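Local coordinates for protein deoxyhypusine hydroxylase (Homo sapiens, PDB 4D50) that hydroxylates the deoxyhypusine residue of translation factor eIF-5A at a diiron centre that binds peroxide, completing its conversion to hypusine, at residues 27-32 against 52-57; 46-51 against 61-66; 56-61 against 275-280; 214-219 against 244-249. All coordinates share one frame; numbering follows the deposited sequence.

Contact 1 (27-32 against 52-57); sequences QARFRA and FDDDSA
Arg29 and Asp54 meet across backbones that stay well apart: the nearest CA atoms, those of Arg29 and Ser56, are 11.3 Å from each other. Residues 27-32 are a stretch of helix, whereas 52-57 is the turn that carries the chain from helix 42-50 into helix 57-70. One long side chain bridges the gap. Arg29 bends at its third torsion (chi3 74°) and presents the end of its guanidinium group to a single carboxylate oxygen, with NH1 2.8 Å and NH2 2.9 Å from Asp54 OD1. That oxygen lies in the plane of the guanidinium, but both nitrogens reach it from the same side of the carboxylate plane, the two flat groups being turned 69° from each other. This is an end-on salt bridge in which one atom takes both bonds. The other oxygen works locally: Asp54 OD2 accepts from Ser56 N at 2.8 Å. Arg29 NE is held in turn by Leu19 O, and a methyl of Leu59 lies over a face of the guanidinium. Were Asp54 replaced by an alanine, the buried Arg29 charge would probably lose its carboxylate mate and the backbone N-H of Ser56 its acceptor. The OD2 bond forms an Asx turn that ends on the N-cap Ser56, here placed in a short connection between helices of the HEAT-repeat array.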
loop_
_atom_site.group_PDB
_atom_site.type_symbol
_atom_site.label_atom_id
_atom_site.label_comp_id
_atom_site.label_asym_id
_atom_site.label_seq_id
_atom_site.Cartn_x
_atom_site.Cartn_y
_atom_site.Cartn_z
ATOM N N GLN A 27 -10.259 -13.364 4.088
ATOM C CA GLN A 27 -8.872 -13.719 4.264
ATOM C C GLN A 27 -8.435 -14.678 3.143
ATOM O O GLN A 27 -7.291 -14.630 2.706
ATOM C CB GLN A 27 -8.620 -14.325 5.649
ATOM C CG GLN A 27 -9.252 -15.709 5.863
ATOM C CD GLN A 27 -8.448 -16.586 6.820
ATOM O OE1 GLN A 27 -8.991 -17.143 7.764
ATOM N NE2 GLN A 27 -7.152 -16.720 6.563
ATOM N N ALA A 28 -9.351 -15.505 2.672
ATOM C CA ALA A 28 -9.133 -16.455 1.574
ATOM C C ALA A 28 -8.969 -15.770 0.229
ATOM O O ALA A 28 -8.156 -16.162 -0.591
ATOM C CB ALA A 28 -10.288 -17.428 1.487
ATOM N N ARG A 29 -9.724 -14.711 0.026
ATOM C CA ARG A 29 -9.569 -13.934 -1.166
ATOM C C ARG A 29 -8.286 -13.118 -1.090
ATOM O O ARG A 29 -7.637 -12.934 -2.112
ATOM C CB ARG A 29 -10.778 -13.060 -1.347
ATOM C CG ARG A 29 -12.146 -13.825 -1.373
ATOM C CD ARG A 29 -13.305 -12.858 -1.414
ATOM N NE ARG A 29 -13.446 -12.246 -2.712
ATOM C CZ ARG A 29 -14.247 -11.261 -3.038
ATOM N NH1 ARG A 29 -15.078 -10.729 -2.146
ATOM N NH2 ARG A 29 -14.292 -10.803 -4.273
ATOM N N PHE A 30 -7.831 -12.692 0.105
ATOM C CA PHE A 30 -6.501 -12.022 0.185
ATOM C C PHE A 30 -5.381 -12.932 -0.130
ATOM O O PHE A 30 -4.435 -12.593 -0.843
ATOM C CB PHE A 30 -6.264 -11.381 1.574
ATOM C CG PHE A 30 -6.745 -9.978 1.647
ATOM C CD1 PHE A 30 -8.091 -9.708 1.569
ATOM C CD2 PHE A 30 -5.846 -8.929 1.756
ATOM C CE1 PHE A 30 -8.558 -8.413 1.624
ATOM C CE2 PHE A 30 -6.308 -7.635 1.767
ATOM C CZ PHE A 30 -7.668 -7.377 1.712
ATOM N N ARG A 31 -5.494 -14.147 0.368
ATOM C CA ARG A 31 -4.507 -15.171 0.116
ATOM C C ARG A 31 -4.437 -15.447 -1.344
ATOM O O ARG A 31 -3.332 -15.546 -1.875
ATOM C CB ARG A 31 -4.866 -16.490 0.820
ATOM C CG ARG A 31 -4.445 -16.500 2.239
ATOM C CD ARG A 31 -4.975 -17.748 2.955
ATOM N NE ARG A 31 -5.001 -17.459 4.379
ATOM C CZ ARG A 31 -3.904 -17.341 5.130
ATOM N NH1 ARG A 31 -2.688 -17.558 4.618
ATOM N NH2 ARG A 31 -4.020 -17.021 6.409
ATOM N N ALA A 32 -5.575 -15.554 -1.998
ATOM C CA ALA A 32 -5.592 -15.770 -3.490
ATOM C C ALA A 32 -4.908 -14.627 -4.218
ATOM O O ALA A 32 -4.118 -14.791 -5.154
ATOM C CB ALA A 32 -7.008 -15.936 -3.964
ATOM N N PHE A 52 -12.226 -5.942 -9.432
ATOM C CA PHE A 52 -12.634 -4.544 -9.192
ATOM C C PHE A 52 -14.168 -4.306 -9.086
ATOM O O PHE A 52 -14.591 -3.159 -8.813
ATOM C CB PHE A 52 -11.999 -3.580 -10.206
ATOM C CG PHE A 52 -10.551 -3.252 -9.894
ATOM C CD1 PHE A 52 -10.200 -2.457 -8.785
ATOM C CD2 PHE A 52 -9.530 -3.762 -10.679
ATOM C CE1 PHE A 52 -8.848 -2.201 -8.516
ATOM C CE2 PHE A 52 -8.172 -3.465 -10.436
ATOM C CZ PHE A 52 -7.833 -2.675 -9.339
ATOM N N ASP A 53 -14.938 -5.368 -9.361
ATOM C CA ASP A 53 -16.417 -5.406 -9.282
ATOM C C ASP A 53 -16.868 -5.319 -7.831
ATOM O O ASP A 53 -17.900 -4.754 -7.525
ATOM C CB ASP A 53 -16.960 -6.717 -9.897
ATOM C CG ASP A 53 -18.429 -6.596 -10.409
ATOM O OD1 ASP A 53 -19.063 -5.522 -10.214
ATOM O OD2 ASP A 53 -18.947 -7.583 -11.030
ATOM N N ASP A 54 -16.020 -5.783 -6.941
ATOM C CA ASP A 54 -16.383 -6.077 -5.575
ATOM C C ASP A 54 -16.772 -4.848 -4.764
ATOM O O ASP A 54 -16.430 -3.700 -5.063
ATOM C CB ASP A 54 -15.205 -6.749 -4.859
ATOM C CG ASP A 54 -15.616 -7.498 -3.625
ATOM O OD1 ASP A 54 -16.149 -8.635 -3.726
ATOM O OD2 ASP A 54 -15.418 -6.949 -2.509
ATOM N N ASP A 55 -17.577 -5.123 -3.754
ATOM C CA ASP A 55 -18.028 -4.186 -2.808
ATOM C C ASP A 55 -17.018 -3.648 -1.829
ATOM O O ASP A 55 -17.205 -2.568 -1.289
ATOM C CB ASP A 55 -19.004 -4.991 -1.894
ATOM C CG ASP A 55 -20.285 -4.377 -1.751
ATOM O OD1 ASP A 55 -20.700 -3.639 -2.693
ATOM O OD2 ASP A 55 -20.881 -4.691 -0.659
ATOM N N SER A 56 -16.004 -4.432 -1.511
ATOM C CA SER A 56 -15.030 -4.087 -0.498
ATOM C C SER A 56 -13.986 -3.120 -1.028
ATOM O O SER A 56 -13.176 -3.518 -1.811
ATOM C CB SER A 56 -14.342 -5.336 0.001
ATOM O OG SER A 56 -13.154 -5.103 0.820
ATOM N N ALA A 57 -13.960 -1.923 -0.468
ATOM C CA ALA A 57 -12.904 -0.887 -0.854
ATOM C C ALA A 57 -11.524 -1.395 -0.445
ATOM O O ALA A 57 -10.524 -1.194 -1.189
ATOM C CB ALA A 57 -13.152 0.447 -0.156
#

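Contact 2 (46-51 against 61-66); sequences AWISQA and HELAYC. With FE (Fe (III) ion), chain D; PER (peroxide ion), chain E.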
loop_
_atom_site.group_PDB
_atom_site.type_symbol
_atom_site.label_atom_id
_atom_site.label_comp_id
_atom_site.label_asym_id
_atom_site.label_seq_id
_atom_site.Cartn_x
_atom_site.Cartn_y
_atom_site.Cartn_z
ATOM N N ALA A 46 -5.722 -10.670 -15.348
ATOM C CA ALA A 46 -7.140 -10.678 -15.675
ATOM C C ALA A 46 -8.064 -11.011 -14.523
ATOM O O ALA A 46 -9.091 -10.373 -14.376
ATOM C CB ALA A 46 -7.411 -11.625 -16.845
ATOM N N TRP A 47 -7.704 -11.981 -13.726
ATOM C CA TRP A 47 -8.484 -12.378 -12.590
ATOM C C TRP A 47 -8.473 -11.246 -11.515
ATOM O O TRP A 47 -9.466 -10.984 -10.893
ATOM C CB TRP A 47 -7.939 -13.658 -11.979
ATOM C CG TRP A 47 -8.222 -14.937 -12.721
ATOM C CD1 TRP A 47 -7.302 -15.758 -13.325
ATOM C CD2 TRP A 47 -9.492 -15.586 -12.865
ATOM N NE1 TRP A 47 -7.921 -16.869 -13.848
ATOM C CE2 TRP A 47 -9.272 -16.777 -13.621
ATOM C CE3 TRP A 47 -10.790 -15.258 -12.480
ATOM C CZ2 TRP A 47 -10.304 -17.650 -13.954
ATOM C CZ3 TRP A 47 -11.835 -16.135 -12.812
ATOM C CH2 TRP A 47 -11.585 -17.306 -13.564
ATOM N N ILE A 48 -7.343 -10.592 -11.346
ATOM C CA ILE A 48 -7.212 -9.496 -10.329
ATOM C C ILE A 48 -8.109 -8.343 -10.797
ATOM O O ILE A 48 -8.775 -7.676 -10.018
ATOM C CB ILE A 48 -5.756 -9.026 -10.175
ATOM C CG1 ILE A 48 -4.875 -10.119 -9.507
ATOM C CG2 ILE A 48 -5.620 -7.748 -9.357
ATOM C CD1 ILE A 48 -3.428 -9.783 -9.464
ATOM N N SER A 49 -8.105 -8.133 -12.127
ATOM C CA SER A 49 -8.797 -7.040 -12.759
ATOM C C SER A 49 -10.283 -7.249 -12.678
ATOM O O SER A 49 -11.022 -6.289 -12.442
ATOM C CB SER A 49 -8.370 -6.957 -14.247
ATOM O OG SER A 49 -7.011 -6.464 -14.354
ATOM N N GLN A 50 -10.688 -8.508 -12.799
ATOM C CA GLN A 50 -12.089 -8.886 -12.656
ATOM C C GLN A 50 -12.641 -8.555 -11.269
ATOM O O GLN A 50 -13.788 -8.164 -11.143
ATOM C CB GLN A 50 -12.302 -10.359 -13.045
ATOM C CG GLN A 50 -13.759 -10.842 -13.132
ATOM C CD GLN A 50 -13.858 -12.334 -13.497
ATOM O OE1 GLN A 50 -13.082 -12.825 -14.277
ATOM N NE2 GLN A 50 -14.744 -13.069 -12.823
ATOM N N ALA A 51 -11.827 -8.680 -10.244
ATOM C CA ALA A 51 -12.279 -8.351 -8.860
ATOM C C ALA A 51 -12.564 -6.895 -8.556
ATOM O O ALA A 51 -13.119 -6.597 -7.466
ATOM C CB ALA A 51 -11.298 -8.930 -7.853
ATOM N N HIS A 61 -8.611 -1.832 -3.337
ATOM C CA HIS A 61 -7.368 -1.075 -3.268
ATOM C C HIS A 61 -6.156 -1.998 -3.167
ATOM O O HIS A 61 -5.096 -1.684 -3.745
ATOM C CB HIS A 61 -7.469 0.008 -2.201
ATOM C CG HIS A 61 -6.676 -0.275 -0.964
ATOM N ND1 HIS A 61 -6.928 -1.349 -0.144
ATOM C CD2 HIS A 61 -5.593 0.366 -0.459
ATOM C CE1 HIS A 61 -6.071 -1.305 0.881
ATOM N NE2 HIS A 61 -5.226 -0.293 0.680
ATOM N N GLU A 62 -6.314 -3.183 -2.573
ATOM C CA GLU A 62 -5.211 -4.195 -2.550
ATOM C C GLU A 62 -4.960 -4.754 -4.000
ATOM O O GLU A 62 -3.826 -5.068 -4.417
ATOM C CB GLU A 62 -5.566 -5.303 -1.607
ATOM C CG GLU A 62 -4.445 -5.867 -0.755
ATOM C CD GLU A 62 -4.057 -4.908 0.359
ATOM O OE1 GLU A 62 -4.929 -4.435 1.113
ATOM O OE2 GLU A 62 -2.874 -4.536 0.368
ATOM N N LEU A 63 -6.044 -4.887 -4.727
ATOM C CA LEU A 63 -5.925 -5.306 -6.125
ATOM C C LEU A 63 -5.026 -4.352 -6.810
ATOM O O LEU A 63 -4.159 -4.733 -7.623
ATOM C CB LEU A 63 -7.251 -5.337 -6.849
ATOM C CG LEU A 63 -8.405 -6.126 -6.219
ATOM C CD1 LEU A 63 -9.652 -5.874 -7.012
ATOM C CD2 LEU A 63 -8.079 -7.580 -6.215
ATOM N N ALA A 64 -5.349 -3.075 -6.657
ATOM C CA ALA A 64 -4.537 -2.060 -7.381
ATOM C C ALA A 64 -3.103 -2.070 -6.866
ATOM O O ALA A 64 -2.165 -1.966 -7.686
ATOM C CB ALA A 64 -5.112 -0.641 -7.217
ATOM N N TYR A 65 -2.889 -2.168 -5.566
ATOM C CA TYR A 65 -1.541 -2.244 -5.038
ATOM C C TYR A 65 -0.721 -3.382 -5.641
ATOM O O TYR A 65 0.391 -3.213 -6.114
ATOM C CB TYR A 65 -1.584 -2.419 -3.524
ATOM C CG TYR A 65 -0.270 -2.628 -2.837
ATOM C CD1 TYR A 65 0.631 -1.587 -2.657
ATOM C CD2 TYR A 65 0.150 -3.920 -2.498
ATOM C CE1 TYR A 65 1.876 -1.804 -2.033
ATOM C CE2 TYR A 65 1.339 -4.140 -1.843
ATOM C CZ TYR A 65 2.234 -3.105 -1.692
ATOM O OH TYR A 65 3.375 -3.365 -1.037
ATOM N N CYS A 66 -1.352 -4.529 -5.737
ATOM C CA CYS A 66 -0.733 -5.733 -6.300
ATOM C C CYS A 66 -0.356 -5.515 -7.754
ATOM O O CYS A 66 0.746 -5.885 -8.129
ATOM C CB CYS A 66 -1.577 -7.010 -6.148
ATOM S SG CYS A 66 -1.570 -7.598 -4.444
HETATM FE FE FE D . -4.007 0.790 2.348
HETATM O O1 PER E . -4.602 3.041 0.846
HETATM O O2 PER E . -5.068 2.694 2.275
HETATM O O HOH W 1 -2.208 1.447 0.933
HETATM O O HOH W 2 -2.849 -1.021 2.561
#
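Leu63 packs against Ile48 and Ala51 where two consecutive helices of the HEAT-repeat array, 42-50 and 57-70, face each other in roughly opposite directions. Their backbones are closest at Ile48 and Leu63, whose CA atoms are 6.1 Å apart, and the interface is wholly apolar at its side chains. Leu63 sends both methyls across to the segment 46-51. CD1 settles 3.6 Å from Ala51 CB and also touches the main chain, 3.5 Å from Ala51 C and 3.6 Å from Ile48 O; CD2 sits a little farther from the same alanine methyl. Ile48 answers with its branch methyl rather than its longer arm: CG2, which stands anti to the backbone N, rests 3.8 Å from Leu63 CB. The two side chains thus slide past one another in opposite directions, the leucine fork going on to Ile48 O and Ala51. Alanine at position 51 is small enough for that fork to lie directly against the main chain there.

Two residues before this leucine, His61 leaves the packed face and carries its ring to the iron site. Its first torsion, 107°, departs from the staggered values, and beyond it the imidazole meets iron (III), which also holds the peroxide and two waters and has His245 and Glu246 as its other protein ligands. His61 NE2 binds the iron at 2.3 Å.

Contact 3 (56-61 against 275-280); sequences SALLKH and RESCEV. With FE (Fe (III) ion), chain D; PER (peroxide ion), chain E; GAI (guanidine), chain F.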
loop_
_atom_site.group_PDB
_atom_site.type_symbol
_atom_site.label_atom_id
_atom_site.label_comp_id
_atom_site.label_asym_id
_atom_site.label_seq_id
_atom_site.Cartn_x
_atom_site.Cartn_y
_atom_site.Cartn_z
ATOM N N SER A 56 -16.004 -4.432 -1.511
ATOM C CA SER A 56 -15.030 -4.087 -0.498
ATOM C C SER A 56 -13.986 -3.120 -1.028
ATOM O O SER A 56 -13.176 -3.518 -1.811
ATOM C CB SER A 56 -14.342 -5.336 0.001
ATOM O OG SER A 56 -13.154 -5.103 0.820
ATOM N N ALA A 57 -13.960 -1.923 -0.468
ATOM C CA ALA A 57 -12.904 -0.887 -0.854
ATOM C C ALA A 57 -11.524 -1.395 -0.445
ATOM O O ALA A 57 -10.524 -1.194 -1.189
ATOM C CB ALA A 57 -13.152 0.447 -0.156
ATOM N N LEU A 58 -11.430 -2.027 0.723
ATOM C CA LEU A 58 -10.189 -2.688 1.205
ATOM C C LEU A 58 -9.666 -3.682 0.155
ATOM O O LEU A 58 -8.513 -3.576 -0.314
ATOM C CB LEU A 58 -10.371 -3.419 2.526
ATOM C CG LEU A 58 -9.080 -4.060 3.010
ATOM C CD1 LEU A 58 -8.041 -3.012 3.396
ATOM C CD2 LEU A 58 -9.293 -4.944 4.237
ATOM N N LEU A 59 -10.533 -4.582 -0.283
ATOM C CA LEU A 59 -10.060 -5.555 -1.268
ATOM C C LEU A 59 -9.662 -4.843 -2.560
ATOM O O LEU A 59 -8.599 -5.071 -3.089
ATOM C CB LEU A 59 -11.115 -6.641 -1.514
ATOM C CG LEU A 59 -10.647 -7.717 -2.493
ATOM C CD1 LEU A 59 -9.447 -8.526 -2.065
ATOM C CD2 LEU A 59 -11.874 -8.656 -2.737
ATOM N N LYS A 60 -10.501 -3.926 -3.056
ATOM C CA LYS A 60 -10.237 -3.294 -4.352
ATOM C C LYS A 60 -8.924 -2.502 -4.408
ATOM O O LYS A 60 -8.198 -2.538 -5.394
ATOM C CB LYS A 60 -11.371 -2.382 -4.749
ATOM C CG LYS A 60 -12.634 -3.092 -5.217
ATOM C CD LYS A 60 -13.652 -2.101 -5.790
ATOM C CE LYS A 60 -14.279 -1.262 -4.714
ATOM N NZ LYS A 60 -15.431 -0.454 -5.168
ATOM N N HIS A 61 -8.611 -1.832 -3.337
ATOM C CA HIS A 61 -7.368 -1.075 -3.268
ATOM C C HIS A 61 -6.156 -1.998 -3.167
ATOM O O HIS A 61 -5.096 -1.684 -3.745
ATOM C CB HIS A 61 -7.469 0.008 -2.201
ATOM C CG HIS A 61 -6.676 -0.275 -0.964
ATOM N ND1 HIS A 61 -6.928 -1.349 -0.144
ATOM C CD2 HIS A 61 -5.593 0.366 -0.459
ATOM C CE1 HIS A 61 -6.071 -1.305 0.881
ATOM N NE2 HIS A 61 -5.226 -0.293 0.680
ATOM N N ARG A 275 -12.877 -2.316 10.105
ATOM C CA ARG A 275 -13.259 -3.704 10.456
ATOM C C ARG A 275 -12.585 -4.772 9.653
ATOM O O ARG A 275 -12.124 -5.795 10.174
ATOM C CB ARG A 275 -14.792 -3.945 10.376
ATOM C CG ARG A 275 -15.679 -3.146 11.294
ATOM C CD ARG A 275 -17.087 -3.759 11.160
ATOM N NE ARG A 275 -17.690 -3.776 9.818
ATOM C CZ ARG A 275 -18.358 -2.744 9.289
ATOM N NH1 ARG A 275 -18.368 -1.574 9.914
ATOM N NH2 ARG A 275 -18.927 -2.812 8.095
ATOM N N GLU A 276 -12.582 -4.600 8.325
ATOM C CA GLU A 276 -12.025 -5.660 7.484
ATOM C C GLU A 276 -10.550 -5.783 7.616
ATOM O O GLU A 276 -10.036 -6.917 7.583
ATOM C CB GLU A 276 -12.404 -5.404 6.040
ATOM C CG GLU A 276 -13.853 -5.658 5.789
ATOM C CD GLU A 276 -14.278 -5.418 4.334
ATOM O OE1 GLU A 276 -13.512 -4.916 3.434
ATOM O OE2 GLU A 276 -15.476 -5.775 4.107
ATOM N N SER A 277 -9.858 -4.665 7.811
ATOM C CA SER A 277 -8.406 -4.766 8.101
ATOM C C SER A 277 -8.137 -5.544 9.372
ATOM O O SER A 277 -7.241 -6.406 9.407
ATOM C CB SER A 277 -7.645 -3.419 8.153
ATOM O OG SER A 277 -7.627 -2.917 6.849
ATOM N N CYS A 278 -8.953 -5.290 10.432
ATOM C CA CYS A 278 -8.757 -6.013 11.688
ATOM C C CYS A 278 -9.043 -7.532 11.580
ATOM O O CYS A 278 -8.291 -8.369 12.103
ATOM C CB CYS A 278 -9.616 -5.353 12.812
ATOM S SG CYS A 278 -9.185 -3.713 13.282
ATOM N N GLU A 279 -10.123 -7.875 10.891
ATOM C CA GLU A 279 -10.463 -9.241 10.493
ATOM C C GLU A 279 -9.394 -10.041 9.793
ATOM O O GLU A 279 -9.001 -11.118 10.251
ATOM C CB GLU A 279 -11.725 -9.231 9.621
ATOM C CG GLU A 279 -12.113 -10.638 9.071
ATOM C CD GLU A 279 -13.293 -10.640 8.113
ATOM O OE1 GLU A 279 -13.971 -9.619 7.950
ATOM O OE2 GLU A 279 -13.540 -11.680 7.471
ATOM N N VAL A 280 -8.883 -9.484 8.708
ATOM C CA VAL A 280 -7.836 -10.083 7.952
ATOM C C VAL A 280 -6.577 -10.251 8.819
ATOM O O VAL A 280 -5.964 -11.327 8.787
ATOM C CB VAL A 280 -7.577 -9.287 6.646
ATOM C CG1 VAL A 280 -6.344 -9.791 5.914
ATOM C CG2 VAL A 280 -8.814 -9.419 5.747
HETATM FE FE FE D . -4.007 0.790 2.348
HETATM O O1 PER E . -4.602 3.041 0.846
HETATM O O2 PER E . -5.068 2.694 2.275
HETATM C C GAI F . -10.527 -13.116 13.675
HETATM N N1 GAI F . -9.740 -14.105 13.543
HETATM N N2 GAI F . -10.986 -12.855 14.874
HETATM N N3 GAI F . -10.879 -12.307 12.674
HETATM O O HOH W 3 -13.520 -2.200 2.923
HETATM O O HOH W 1 -2.208 1.447 0.933
HETATM O O HOH W 2 -2.849 -1.021 2.561
#
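Ser56 OG donates to Glu276 OE1 at 2.6 Å, striking the carboxylate oxygen on its syn side and only 20° out of plane. Just beyond, water 3 links the same oxygen to the helix start, accepting from Leu58 N and donating to Glu276 OE1 at 2.8 Å. Next to these polar atoms Leu58 slides past Glu276 in the opposite direction, its CD2 3.6 Å from Glu276 CB, while CD1 lies 3.5 Å from Ser277 OG, a hydroxyl whose main partner is His245 ND1. Ser56 is the N-cap of helix 57-70: OG, held anti to the backbone N, also accepts from Leu59 N at 2.9 Å. Here an early and a late part of the HEAT-repeat chain meet, more than 200 residues apart. Without the Ser56 hydroxyl, as with a glycine here, Leu59 N is likely to lose its cap and Glu276 a donor. Arg272 steadies the other carboxylate oxygen by a salt bridge. One turn into the helix, His61 ND1 donates to a lone pair of Leu58 O at 2.7 Å, which, with the bond to iron, would restrain the rotation of the imidazole.

Contact 4 (214-219 against 244-249); sequences VGYVLG and RHECAE. With FE (Fe (III) ion), chain D; PER (peroxide ion), chain E.
Gly215 and Cys247 bring their CA atoms to 5.0 Å where two helix segments run almost exactly parallel, 3° between their directions and 8.0 Å between axes. The absence of a side chain at Gly215 lets Glu246 come close; a CB there would lie only 3.4 Å from Glu246 CB. Bent at its second torsion (chi2 62°), Glu246 lays CG 3.6 Å from Tyr216 N and against Tyr216 CB. The two side chains lie side by side, carboxylate and ring turned 67° from each other, with OE2 near the plane of the ring, at its edge. Tyr216 itself continues to a hydrogen bond with Tyr65. From here the carboxylate divides its work. OE1 binds iron at 2.1 Å, and OE2, too far for a bond to the metal, accepts from water 2, itself an iron ligand, at 2.7 Å. His245 NE2 adds a second metal bond of 2.2 Å, with peroxide O2 at the edge of its ring. The implication is a monodentate carboxylate that grips the iron with one oxygen and probably orients a coordinated water with the other.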
loop_
_atom_site.group_PDB
_atom_site.type_symbol
_atom_site.label_atom_id
_atom_site.label_comp_id
_atom_site.label_asym_id
_atom_site.label_seq_id
_atom_site.Cartn_x
_atom_site.Cartn_y
_atom_site.Cartn_z
ATOM N N VAL A 214 3.070 6.717 6.357
ATOM C CA VAL A 214 3.801 6.492 7.621
ATOM C C VAL A 214 3.400 5.182 8.257
ATOM O O VAL A 214 4.253 4.353 8.661
ATOM C CB VAL A 214 3.576 7.687 8.570
ATOM C CG1 VAL A 214 4.166 7.429 9.968
ATOM C CG2 VAL A 214 4.284 8.913 7.999
ATOM N N GLY A 215 2.090 4.942 8.256
ATOM C CA GLY A 215 1.478 3.690 8.801
ATOM C C GLY A 215 2.055 2.471 8.042
ATOM O O GLY A 215 2.475 1.496 8.619
ATOM N N TYR A 216 2.044 2.534 6.714
ATOM C CA TYR A 216 2.556 1.441 5.899
ATOM C C TYR A 216 4.042 1.159 6.212
ATOM O O TYR A 216 4.435 0.006 6.461
ATOM C CB TYR A 216 2.320 1.790 4.407
ATOM C CG TYR A 216 2.997 0.900 3.378
ATOM C CD1 TYR A 216 4.290 1.195 2.886
ATOM C CD2 TYR A 216 2.332 -0.226 2.836
ATOM C CE1 TYR A 216 4.918 0.369 1.916
ATOM C CE2 TYR A 216 2.950 -1.012 1.871
ATOM C CZ TYR A 216 4.243 -0.726 1.442
ATOM O OH TYR A 216 4.832 -1.514 0.418
ATOM N N VAL A 217 4.879 2.204 6.234
ATOM C CA VAL A 217 6.294 1.979 6.458
ATOM C C VAL A 217 6.584 1.499 7.895
ATOM O O VAL A 217 7.455 0.647 8.053
ATOM C CB VAL A 217 7.199 3.156 6.170
ATOM C CG1 VAL A 217 7.041 3.667 4.713
ATOM C CG2 VAL A 217 6.933 4.299 7.037
ATOM N N LEU A 218 5.782 1.923 8.857
ATOM C CA LEU A 218 5.868 1.396 10.227
ATOM C C LEU A 218 5.514 -0.103 10.236
ATOM O O LEU A 218 6.173 -0.897 10.967
ATOM C CB LEU A 218 5.023 2.228 11.210
ATOM C CG LEU A 218 5.624 3.572 11.604
ATOM C CD1 LEU A 218 4.588 4.436 12.330
ATOM C CD2 LEU A 218 6.958 3.454 12.284
ATOM N N GLY A 219 4.540 -0.544 9.447
ATOM C CA GLY A 219 4.208 -1.927 9.294
ATOM C C GLY A 219 5.292 -2.714 8.596
ATOM O O GLY A 219 5.528 -3.925 8.874
ATOM N N ARG A 244 -6.463 4.948 9.493
ATOM C CA ARG A 244 -6.720 3.968 10.539
ATOM C C ARG A 244 -6.577 2.535 10.021
ATOM O O ARG A 244 -5.989 1.677 10.683
ATOM C CB ARG A 244 -8.069 4.168 11.180
ATOM C CG ARG A 244 -8.313 5.545 11.839
ATOM C CD ARG A 244 -9.787 5.706 12.238
ATOM N NE ARG A 244 -10.036 4.721 13.261
ATOM C CZ ARG A 244 -11.179 4.082 13.466
ATOM N NH1 ARG A 244 -12.230 4.263 12.679
ATOM N NH2 ARG A 244 -11.167 3.169 14.386
ATOM N N HIS A 245 -7.054 2.294 8.815
ATOM C CA HIS A 245 -6.818 0.965 8.151
ATOM C C HIS A 245 -5.341 0.609 7.997
ATOM O O HIS A 245 -4.936 -0.538 8.279
ATOM C CB HIS A 245 -7.536 0.867 6.807
ATOM C CG HIS A 245 -6.655 0.423 5.706
ATOM N ND1 HIS A 245 -6.329 -0.906 5.533
ATOM C CD2 HIS A 245 -6.093 1.096 4.676
ATOM C CE1 HIS A 245 -5.514 -1.012 4.505
ATOM N NE2 HIS A 245 -5.424 0.166 3.914
ATOM N N GLU A 246 -4.494 1.581 7.594
ATOM C CA GLU A 246 -3.110 1.297 7.385
ATOM C C GLU A 246 -2.405 0.967 8.708
ATOM O O GLU A 246 -1.561 0.063 8.747
ATOM C CB GLU A 246 -2.450 2.491 6.641
ATOM C CG GLU A 246 -1.360 2.077 5.690
ATOM C CD GLU A 246 -1.849 1.192 4.585
ATOM O OE1 GLU A 246 -2.747 1.568 3.836
ATOM O OE2 GLU A 246 -1.314 0.069 4.511
ATOM N N CYS A 247 -2.810 1.675 9.750
ATOM C CA CYS A 247 -2.339 1.466 11.133
ATOM C C CYS A 247 -2.747 0.074 11.631
ATOM O O CYS A 247 -1.944 -0.647 12.182
ATOM C CB CYS A 247 -2.795 2.589 12.042
ATOM S SG CYS A 247 -1.885 4.110 11.725
ATOM N N ALA A 248 -3.968 -0.348 11.295
ATOM C CA ALA A 248 -4.431 -1.651 11.670
ATOM C C ALA A 248 -3.593 -2.748 10.951
ATOM O O ALA A 248 -3.179 -3.767 11.552
ATOM C CB ALA A 248 -5.889 -1.788 11.309
ATOM N N GLU A 249 -3.365 -2.565 9.646
ATOM C CA GLU A 249 -2.523 -3.479 8.892
ATOM C C GLU A 249 -1.146 -3.567 9.487
ATOM O O GLU A 249 -0.610 -4.661 9.572
ATOM C CB GLU A 249 -2.386 -3.052 7.429
ATOM C CG GLU A 249 -3.478 -3.503 6.496
ATOM C CD GLU A 249 -2.972 -3.832 5.064
ATOM O OE1 GLU A 249 -1.761 -3.955 4.741
ATOM O OE2 GLU A 249 -3.843 -3.984 4.223
HETATM FE FE FE D . -4.007 0.790 2.348
HETATM O O1 PER E . -4.602 3.041 0.846
HETATM O O2 PER E . -5.068 2.694 2.275
HETATM O O HOH W 2 -2.849 -1.021 2.561
HETATM O O HOH W 1 -2.208 1.447 0.933
#

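Contacts 1, 2 and 3 all use the turn and helix around residues 52-66: the centres of contacts 1 and 2, and of contacts 1 and 3, are about 8 Å apart. Contacts 2 and 3 share His61, while contact 4 supplies His245 and Glu246 to the same iron from the later HEAT repeats. Probable hydrogen bonds also join the early and late repeats: the second-shell pair Ser277 OG and His245 ND1, 2.7 Å apart, between contacts 3 and 4, and Tyr65 OH with Tyr216 OH, 2.8 Å, between contacts 2 and 4. Contact 1, whose centre is about 19 Å from that of contact 4, packs through Arg29 on Leu59, on the helix that carries His61.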